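Local structure of short chain dehydrogenase (Rhodopseudomonas palustris, 3H7A) at residues Ile137-Ala142 / Ile178-Leu183; Glu172-Asn177 / Ser232-Glu237; Glu112-Ala117 / Ser157-Leu162. The protein probably acts as an oxidoreductase of the short-chain dehydrogenase family with a nicotinamide cofactor, its substrate not being established. All coordinates share one frame; numbering follows the deposited sequence. Where two conformers were deposited one is given.

Contact 1 (Ile137-Ala142 / Ile178-Leu183); sequences IFFTGA and IHVAHL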
loop_
_atom_site.group_PDB
_atom_site.type_symbol
_atom_site.label_atom_id
_atom_site.label_comp_id
_atom_site.label_asym_id
_atom_site.label_seq_id
_atom_site.Cartn_x
_atom_site.Cartn_y
_atom_site.Cartn_z
ATOM N N ILE B 137 6.850 -20.750 8.380
ATOM C CA ILE B 137 5.416 -20.887 8.121
ATOM C C ILE B 137 5.029 -19.991 6.971
ATOM O O ILE B 137 4.992 -18.770 7.117
ATOM C CB ILE B 137 4.546 -20.478 9.331
ATOM C CG1 ILE B 137 5.006 -21.193 10.603
ATOM C CG2 ILE B 137 3.076 -20.754 9.016
ATOM C CD1 ILE B 137 4.337 -20.728 11.873
ATOM N N PHE B 138 4.728 -20.612 5.839
ATOM C CA PHE B 138 4.508 -19.909 4.589
ATOM C C PHE B 138 3.049 -20.021 4.198
ATOM O O PHE B 138 2.452 -21.094 4.322
ATOM C CB PHE B 138 5.389 -20.521 3.491
ATOM C CG PHE B 138 6.869 -20.373 3.731
ATOM C CD1 PHE B 138 7.369 -19.414 4.606
ATOM C CD2 PHE B 138 7.775 -21.167 3.036
ATOM C CE1 PHE B 138 8.724 -19.267 4.815
ATOM C CE2 PHE B 138 9.139 -21.015 3.226
ATOM C CZ PHE B 138 9.612 -20.064 4.118
ATOM N N PHE B 139 2.481 -18.911 3.726
ATOM C CA PHE B 139 1.090 -18.845 3.310
ATOM C C PHE B 139 1.016 -18.431 1.849
ATOM O O PHE B 139 1.653 -17.458 1.457
ATOM C CB PHE B 139 0.359 -17.798 4.143
ATOM C CG PHE B 139 0.246 -18.149 5.601
ATOM C CD1 PHE B 139 -0.762 -19.006 6.042
ATOM C CD2 PHE B 139 1.127 -17.603 6.536
ATOM C CE1 PHE B 139 -0.900 -19.333 7.402
ATOM C CE2 PHE B 139 1.002 -17.910 7.892
ATOM C CZ PHE B 139 -0.027 -18.790 8.321
ATOM N N THR B 140 0.243 -19.159 1.044
ATOM C CA THR B 140 0.043 -18.785 -0.358
ATOM C C THR B 140 -1.070 -17.761 -0.504
ATOM O O THR B 140 -2.227 -18.063 -0.220
ATOM C CB THR B 140 -0.294 -19.993 -1.247
ATOM O OG1 THR B 140 0.732 -20.987 -1.124
ATOM C CG2 THR B 140 -0.380 -19.571 -2.694
ATOM N N GLY B 141 -0.710 -16.572 -0.985
ATOM C CA GLY B 141 -1.667 -15.488 -1.230
ATOM C C GLY B 141 -1.984 -15.328 -2.700
ATOM O O GLY B 141 -1.478 -16.073 -3.530
ATOM N N ALA B 142 -2.825 -14.348 -3.023
ATOM C CA ALA B 142 -3.253 -14.111 -4.406
ATOM C C ALA B 142 -3.337 -12.611 -4.557
ATOM O O ALA B 142 -3.167 -11.897 -3.568
ATOM C CB ALA B 142 -4.638 -14.732 -4.631
ATOM N N ILE B 178 10.953 -17.754 14.042
ATOM C CA ILE B 178 10.066 -18.314 13.028
ATOM C C ILE B 178 9.918 -17.370 11.837
ATOM O O ILE B 178 9.414 -16.265 11.967
ATOM C CB ILE B 178 8.693 -18.686 13.620
ATOM C CG1 ILE B 178 8.904 -19.389 14.974
ATOM C CG2 ILE B 178 7.875 -19.469 12.602
ATOM C CD1 ILE B 178 8.169 -20.629 15.182
ATOM N N HIS B 179 10.355 -17.823 10.669
ATOM C CA HIS B 179 10.182 -17.076 9.447
ATOM C C HIS B 179 8.768 -17.287 8.919
ATOM O O HIS B 179 8.497 -18.255 8.194
ATOM C CB HIS B 179 11.205 -17.539 8.404
ATOM C CG HIS B 179 11.199 -16.748 7.127
ATOM N ND1 HIS B 179 12.090 -16.998 6.105
ATOM C CD2 HIS B 179 10.427 -15.716 6.707
ATOM C CE1 HIS B 179 11.858 -16.164 5.107
ATOM N NE2 HIS B 179 10.852 -15.378 5.445
ATOM N N VAL B 180 7.875 -16.368 9.265
ATOM C CA VAL B 180 6.530 -16.368 8.691
ATOM C C VAL B 180 6.619 -15.609 7.375
ATOM O O VAL B 180 7.228 -14.542 7.322
ATOM C CB VAL B 180 5.495 -15.696 9.632
ATOM C CG1 VAL B 180 4.085 -15.837 9.088
ATOM C CG2 VAL B 180 5.567 -16.298 11.019
ATOM N N ALA B 181 6.050 -16.165 6.306
ATOM C CA ALA B 181 6.045 -15.470 5.026
ATOM C C ALA B 181 4.724 -15.628 4.280
ATOM O O ALA B 181 3.912 -16.525 4.579
ATOM C CB ALA B 181 7.240 -15.891 4.135
ATOM N N HIS B 182 4.522 -14.753 3.299
ATOM C CA HIS B 182 3.297 -14.710 2.520
ATOM C C HIS B 182 3.676 -14.562 1.047
ATOM O O HIS B 182 4.180 -13.524 0.635
ATOM C CB HIS B 182 2.465 -13.513 2.989
ATOM C CG HIS B 182 1.074 -13.466 2.435
ATOM N ND1 HIS B 182 0.539 -12.329 1.862
ATOM C CD2 HIS B 182 0.097 -14.401 2.399
ATOM C CE1 HIS B 182 -0.699 -12.575 1.476
ATOM N NE2 HIS B 182 -0.993 -13.824 1.790
ATOM N N LEU B 183 3.452 -15.609 0.260
ATOM C CA LEU B 183 3.829 -15.578 -1.141
ATOM C C LEU B 183 2.611 -15.365 -2.007
ATOM O O LEU B 183 1.724 -16.217 -2.051
ATOM C CB LEU B 183 4.527 -16.879 -1.555
ATOM C CG LEU B 183 4.979 -16.955 -3.018
ATOM C CD1 LEU B 183 6.124 -15.975 -3.299
ATOM C CD2 LEU B 183 5.391 -18.377 -3.347
#
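Phe138 turns the edge of its ring toward the imidazole of His179 in a T-shaped pair, with CE1 4.2 Å above the His179 ring plane, over its centre. The planes stand at 80°. On the same face of the sheet, Phe138 CD1 rests 3.6 Å from Ala181 CB, so the ring spans the methyl group and the histidine. On the other face, Ile137 CD1 meets Ile178 CG2 at 3.8 Å, and Val180 CG1, anti to its backbone N (chi1 -174°), reaches the Phe139 ring in its plane, 3.9 Å from CE2. His182 CD2 adds a contact of 3.8 Å with Phe139 CB, while NE2 lies 3.5 Å from CA of Gly141. Both imidazoles are anchored outside the strands, His179 NE2 hydrogen-bonded to Thr235 O and His182 ND1 to Glu237 OE2. Five backbone hydrogen bonds join the strands in parallel register; the shortest runs from Gly141 N to Leu183 O at 2.7 Å. Helix 153-173 covers the Ile137 and Phe139 face, and Leu226 of helix 216-228 packs on Phe138 and Ala181. Strand, helix and strand form the beta-alpha-beta unit characteristic of the Rossmann-type core of short-chain dehydrogenases.

Contact 2 (Glu172-Asn177 / Ser232-Glu237); sequences ELMPKN and SAWTFE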
loop_
_atom_site.group_PDB
_atom_site.type_symbol
_atom_site.label_atom_id
_atom_site.label_comp_id
_atom_site.label_asym_id
_atom_site.label_seq_id
_atom_site.Cartn_x
_atom_site.Cartn_y
_atom_site.Cartn_z
ATOM N N GLU B 172 4.901 -11.114 15.760
ATOM C CA GLU B 172 5.117 -11.845 17.019
ATOM C C GLU B 172 6.261 -12.875 16.990
ATOM O O GLU B 172 7.014 -12.996 17.959
ATOM C CB GLU B 172 3.823 -12.526 17.479
ATOM C CG GLU B 172 3.834 -12.943 18.955
ATOM C CD GLU B 172 2.663 -13.840 19.385
ATOM O OE1 GLU B 172 1.572 -13.777 18.773
ATOM O OE2 GLU B 172 2.839 -14.609 20.364
ATOM N N LEU B 173 6.393 -13.600 15.883
ATOM C CA LEU B 173 7.227 -14.808 15.855
ATOM C C LEU B 173 8.548 -14.677 15.117
ATOM O O LEU B 173 9.450 -15.475 15.357
ATOM C CB LEU B 173 6.433 -16.011 15.316
ATOM C CG LEU B 173 5.043 -16.287 15.916
ATOM C CD1 LEU B 173 4.293 -17.305 15.072
ATOM C CD2 LEU B 173 5.086 -16.727 17.372
ATOM N N MET B 174 8.676 -13.696 14.222
ATOM C CA MET B 174 9.972 -13.458 13.587
ATOM C C MET B 174 11.095 -13.181 14.616
ATOM O O MET B 174 12.170 -13.784 14.496
ATOM C CB MET B 174 9.904 -12.427 12.441
ATOM C CG MET B 174 9.464 -13.034 11.082
ATOM S SD MET B 174 9.352 -11.754 9.839
ATOM C CE MET B 174 9.647 -12.673 8.343
ATOM N N PRO B 175 10.844 -12.341 15.666
ATOM C CA PRO B 175 11.899 -12.259 16.700
ATOM C C PRO B 175 12.099 -13.531 17.531
ATOM O O PRO B 175 13.051 -13.596 18.312
ATOM C CB PRO B 175 11.410 -11.130 17.623
ATOM C CG PRO B 175 10.381 -10.391 16.827
ATOM C CD PRO B 175 9.723 -11.433 15.996
ATOM N N LYS B 176 11.217 -14.516 17.366
ATOM C CA LYS B 176 11.280 -15.775 18.107
ATOM C C LYS B 176 11.730 -16.917 17.202
ATOM O O LYS B 176 11.468 -18.085 17.493
ATOM C CB LYS B 176 9.924 -16.108 18.736
ATOM C CG LYS B 176 9.439 -15.089 19.749
ATOM C CD LYS B 176 8.368 -15.670 20.648
ATOM C CE LYS B 176 7.820 -14.612 21.588
ATOM N NZ LYS B 176 6.866 -13.711 20.886
ATOM N N ASN B 177 12.394 -16.553 16.100
ATOM C CA ASN B 177 13.078 -17.471 15.164
ATOM C C ASN B 177 12.161 -18.264 14.233
ATOM O O ASN B 177 12.547 -19.304 13.670
ATOM C CB ASN B 177 14.102 -18.364 15.909
ATOM C CG ASN B 177 15.185 -18.921 14.999
ATOM O OD1 ASN B 177 15.609 -18.278 14.043
ATOM N ND2 ASN B 177 15.633 -20.129 15.298
ATOM N N SER B 232 19.240 -12.819 8.973
ATOM C CA SER B 232 19.734 -11.453 8.853
ATOM C C SER B 232 19.039 -10.750 7.695
ATOM O O SER B 232 19.155 -9.537 7.546
ATOM C CB SER B 232 21.254 -11.434 8.664
ATOM O OG SER B 232 21.659 -12.357 7.663
ATOM N N ALA B 233 18.304 -11.511 6.886
ATOM C CA ALA B 233 17.653 -10.966 5.704
ATOM C C ALA B 233 16.393 -11.729 5.287
ATOM O O ALA B 233 16.327 -12.254 4.183
ATOM C CB ALA B 233 18.639 -10.933 4.555
ATOM N N TRP B 234 15.382 -11.775 6.149
ATOM C CA TRP B 234 14.137 -12.461 5.796
ATOM C C TRP B 234 13.186 -11.509 5.129
ATOM O O TRP B 234 13.093 -10.340 5.516
ATOM C CB TRP B 234 13.434 -13.010 7.029
ATOM C CG TRP B 234 14.017 -14.279 7.577
ATOM C CD1 TRP B 234 14.855 -15.167 6.937
ATOM C CD2 TRP B 234 13.758 -14.830 8.865
ATOM N NE1 TRP B 234 15.151 -16.221 7.770
ATOM C CE2 TRP B 234 14.487 -16.035 8.961
ATOM C CE3 TRP B 234 12.978 -14.416 9.961
ATOM C CZ2 TRP B 234 14.454 -16.831 10.102
ATOM C CZ3 TRP B 234 12.959 -15.207 11.104
ATOM C CH2 TRP B 234 13.693 -16.396 11.165
ATOM N N THR B 235 12.461 -12.032 4.150
ATOM C CA THR B 235 11.376 -11.322 3.490
ATOM C C THR B 235 10.058 -11.814 4.101
ATOM O O THR B 235 9.865 -13.020 4.248
ATOM C CB THR B 235 11.399 -11.635 1.977
ATOM O OG1 THR B 235 12.663 -11.241 1.435
ATOM C CG2 THR B 235 10.315 -10.912 1.239
ATOM N N PHE B 236 9.154 -10.901 4.467
ATOM C CA PHE B 236 7.824 -11.331 4.879
ATOM C C PHE B 236 6.940 -11.632 3.680
ATOM O O PHE B 236 6.379 -12.706 3.593
ATOM C CB PHE B 236 7.127 -10.339 5.819
ATOM C CG PHE B 236 5.638 -10.579 5.943
ATOM C CD1 PHE B 236 5.151 -11.671 6.657
ATOM C CD2 PHE B 236 4.723 -9.721 5.318
ATOM C CE1 PHE B 236 3.767 -11.924 6.750
ATOM C CE2 PHE B 236 3.346 -9.967 5.390
ATOM C CZ PHE B 236 2.866 -11.073 6.113
ATOM N N GLU B 237 6.815 -10.681 2.760
ATOM C CA GLU B 237 5.896 -10.825 1.640
ATOM C C GLU B 237 6.620 -10.669 0.324
ATOM O O GLU B 237 7.466 -9.799 0.179
ATOM C CB GLU B 237 4.807 -9.764 1.725
ATOM C CG GLU B 237 3.558 -10.060 0.940
ATOM C CD GLU B 237 2.418 -9.163 1.371
ATOM O OE1 GLU B 237 2.615 -7.934 1.429
ATOM O OE2 GLU B 237 1.328 -9.685 1.669
#
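Met174 and Trp234 run past each other in opposite directions and form most of this contact. CG of Met174 sits 3.9 Å from CE3 on the six-membered ring of the indole, and the terminal methyl CE reaches on to the Trp234 CB at 4.0 Å. Chi2 (178°) carries SD out from the backbone, and chi3 (153°) keeps CE extended beyond it. Past the tryptophan, the same methyl looks on to Phe236, with CE and the Phe236 CB 4.3 Å apart. The far rim of the indole meets the backbone that leaves the helix: Trp234 CZ3 is 3.8 Å from Met174 O, and CH2 is 3.9 Å from the carbonyl carbon of Asn177, both of these backbone atoms lying near the ring plane. Asn177 OD1 also approaches CH2, the amide plane being only 15° from that of the indole.

This backbone is shaped by a Schellman motif, which ends helix 153-173. Asn177, with positive phi, is its C-prime residue; its N bonds to Met174 O, and Ile178 N bonds to Leu173 O. Lys176 N adds a bond of 2.8 Å to Leu173 O. The turn carries the chain straight into strand 178-185.

Further out, Asn177 ND2 is bonded to Gly133 O, while Trp234 NE1 donates to Gln229 O and the indole stacks on His179, so the tryptophan is fixed by both its polar edge and its ring. Phe236 leans on Ala166, Gln167 and Ala170 of helix 153-173. Tyr243 of a second subunit packs on Met174, Met238 of that subunit lies against Thr235, and the backbone of Trp234 hydrogen-bonds to the same subunit.

Contact 3 (Glu112-Ala117 / Ser157-Leu162); sequences EMACWA and SAKFGL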
loop_
_atom_site.group_PDB
_atom_site.type_symbol
_atom_site.label_atom_id
_atom_site.label_comp_id
_atom_site.label_asym_id
_atom_site.label_seq_id
_atom_site.Cartn_x
_atom_site.Cartn_y
_atom_site.Cartn_z
ATOM N N GLU B 112 -13.893 -20.347 5.833
ATOM C CA GLU B 112 -13.468 -21.565 6.539
ATOM C C GLU B 112 -12.266 -22.219 5.868
ATOM O O GLU B 112 -11.333 -22.645 6.541
ATOM C CB GLU B 112 -14.601 -22.589 6.645
ATOM C CG GLU B 112 -15.783 -22.155 7.514
ATOM C CD GLU B 112 -16.908 -23.194 7.556
ATOM O OE1 GLU B 112 -16.945 -24.120 6.704
ATOM O OE2 GLU B 112 -17.759 -23.076 8.456
ATOM N N MET B 113 -12.303 -22.253 4.541
ATOM C CA MET B 113 -11.287 -22.927 3.734
ATOM C C MET B 113 -10.005 -22.088 3.593
ATOM O O MET B 113 -8.904 -22.594 3.804
ATOM C CB MET B 113 -11.889 -23.275 2.358
ATOM C CG MET B 113 -11.065 -24.187 1.445
ATOM S SD MET B 113 -11.334 -25.986 1.549
ATOM C CE MET B 113 -10.322 -26.421 2.947
ATOM N N ALA B 114 -10.157 -20.809 3.243
ATOM C CA ALA B 114 -9.023 -19.948 2.865
ATOM C C ALA B 114 -8.429 -19.064 3.961
ATOM O O ALA B 114 -7.369 -18.474 3.772
ATOM C CB ALA B 114 -9.421 -19.079 1.672
ATOM N N CYS B 115 -9.125 -18.936 5.083
ATOM C CA CYS B 115 -8.692 -18.033 6.125
ATOM C C CYS B 115 -8.605 -18.707 7.503
ATOM O O CYS B 115 -7.549 -18.701 8.137
ATOM C CB CYS B 115 -9.620 -16.825 6.193
ATOM S SG CYS B 115 -9.060 -15.685 7.490
ATOM N N TRP B 116 -9.729 -19.280 7.936
ATOM C CA TRP B 116 -9.847 -20.028 9.183
ATOM C C TRP B 116 -8.850 -21.169 9.191
ATOM O O TRP B 116 -8.081 -21.320 10.125
ATOM C CB TRP B 116 -11.280 -20.560 9.328
ATOM C CG TRP B 116 -11.457 -21.675 10.336
ATOM C CD1 TRP B 116 -11.698 -22.997 10.070
ATOM C CD2 TRP B 116 -11.411 -21.556 11.765
ATOM N NE1 TRP B 116 -11.798 -23.706 11.248
ATOM C CE2 TRP B 116 -11.627 -22.844 12.300
ATOM C CE3 TRP B 116 -11.207 -20.484 12.644
ATOM C CZ2 TRP B 116 -11.642 -23.089 13.671
ATOM C CZ3 TRP B 116 -11.229 -20.726 14.004
ATOM C CH2 TRP B 116 -11.442 -22.022 14.506
ATOM N N ALA B 117 -8.820 -21.925 8.107
ATOM C CA ALA B 117 -7.905 -23.054 8.002
ATOM C C ALA B 117 -6.453 -22.620 8.123
ATOM O O ALA B 117 -5.625 -23.343 8.692
ATOM C CB ALA B 117 -8.129 -23.758 6.709
ATOM N N SER B 157 -12.213 -11.300 0.850
ATOM C CA SER B 157 -12.366 -11.161 2.317
ATOM C C SER B 157 -11.529 -12.188 3.053
ATOM O O SER B 157 -10.808 -11.866 4.006
ATOM C CB SER B 157 -13.810 -11.297 2.750
ATOM O OG SER B 157 -13.904 -11.033 4.136
ATOM N N ALA B 158 -11.604 -13.425 2.578
ATOM C CA ALA B 158 -10.824 -14.513 3.152
ATOM C C ALA B 158 -9.325 -14.363 2.876
ATOM O O ALA B 158 -8.519 -14.666 3.753
ATOM C CB ALA B 158 -11.329 -15.850 2.634
ATOM N N LYS B 159 -8.938 -13.925 1.672
ATOM C CA LYS B 159 -7.501 -13.719 1.366
ATOM C C LYS B 159 -6.848 -12.553 2.147
ATOM O O LYS B 159 -5.732 -12.697 2.654
ATOM C CB LYS B 159 -7.225 -13.603 -0.146
ATOM C CG LYS B 159 -7.679 -14.801 -0.975
ATOM C CD LYS B 159 -7.022 -16.136 -0.578
ATOM C CE LYS B 159 -5.540 -16.122 -0.742
ATOM N NZ LYS B 159 -4.999 -17.505 -0.586
ATOM N N PHE B 160 -7.566 -11.437 2.264
ATOM C CA PHE B 160 -7.156 -10.306 3.104
ATOM C C PHE B 160 -7.023 -10.805 4.534
ATOM O O PHE B 160 -6.032 -10.525 5.208
ATOM C CB PHE B 160 -8.218 -9.217 3.087
ATOM C CG PHE B 160 -8.034 -8.166 2.025
ATOM C CD1 PHE B 160 -7.987 -8.501 0.671
ATOM C CD2 PHE B 160 -8.046 -6.818 2.378
ATOM C CE1 PHE B 160 -7.886 -7.498 -0.289
ATOM C CE2 PHE B 160 -7.935 -5.838 1.433
ATOM C CZ PHE B 160 -7.884 -6.177 0.090
ATOM N N GLY B 161 -8.023 -11.567 4.976
ATOM C CA GLY B 161 -8.041 -12.143 6.327
ATOM C C GLY B 161 -6.821 -13.008 6.582
ATOM O O GLY B 161 -6.192 -12.900 7.637
ATOM N N LEU B 162 -6.469 -13.858 5.612
ATOM C CA LEU B 162 -5.245 -14.677 5.725
ATOM C C LEU B 162 -3.955 -13.814 5.812
ATOM O O LEU B 162 -3.023 -14.107 6.590
ATOM C CB LEU B 162 -5.148 -15.675 4.542
ATOM C CG LEU B 162 -4.002 -16.691 4.678
ATOM C CD1 LEU B 162 -4.283 -17.632 5.827
ATOM C CD2 LEU B 162 -3.782 -17.472 3.375
HETATM O O HOH W 1 -6.021 -19.170 1.471
#
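Ala114 and Ala158 touch methyl to methyl, their CB atoms 3.9 Å apart, and Cys115 CB lies 4.1 Å from the same Ala158 methyl. These small side chains allow the axes to come within 7.9 Å; the segments run 18° from parallel. Contacts of side chain with backbone come next. Cys115 CB abuts Ala158 O at 3.4 Å, and Cys115 SG, anti to the backbone N (chi1 -179°), lies 3.6 Å from Gly161 C, where no side chain intervenes. Leu162 folds its CB and both methyls around Ala114 O.

The polar link is a water, 2.8 Å from both Ala114 O and Lys159 NZ, accepting a bond from the lysine, whose NZ is also hydrogen-bonded to Thr140 O of strand 135-142. Ala114 lies within the wider pi-type turn at 112-116. Lys159 appears to match the lysine of the family's YxxxK motif, although a phenylalanine stands in the tyrosine's place, and the water recalls the one joining this lysine to a carbonyl of the neighbouring helix in classical members.

Helices 104-132 and 153-173 lie against the central sheet, Leu162 meeting Phe89 of strand 84-89; elsewhere Ser157 and Gly161 exchange hydrogen bonds with Gly161 and Ser157 of a third subunit.

In the fold
Helix 153-173 ties the three contacts together, following strand 135-142 of contact 1, carrying one segment of contact 3, and ending in contact 2. Contacts 1 and 2 have centres about 11 Å apart and meet at His182, whose ND1 is hydrogen-bonded to Glu237 OE2 (2.8 Å) and whose N probably bonds to Phe236 O (2.8 Å). Contacts 1 and 3, with centres about 13 Å apart, join where Lys159 NZ is hydrogen-bonded to Thr140 O (2.9 Å). This junction corresponds to the active-site region of classical relatives, although the motif's tyrosine is a phenylalanine here. Contacts 2 and 3 do not touch, their nearest atoms about 7 Å apart, yet both reach the third subunit.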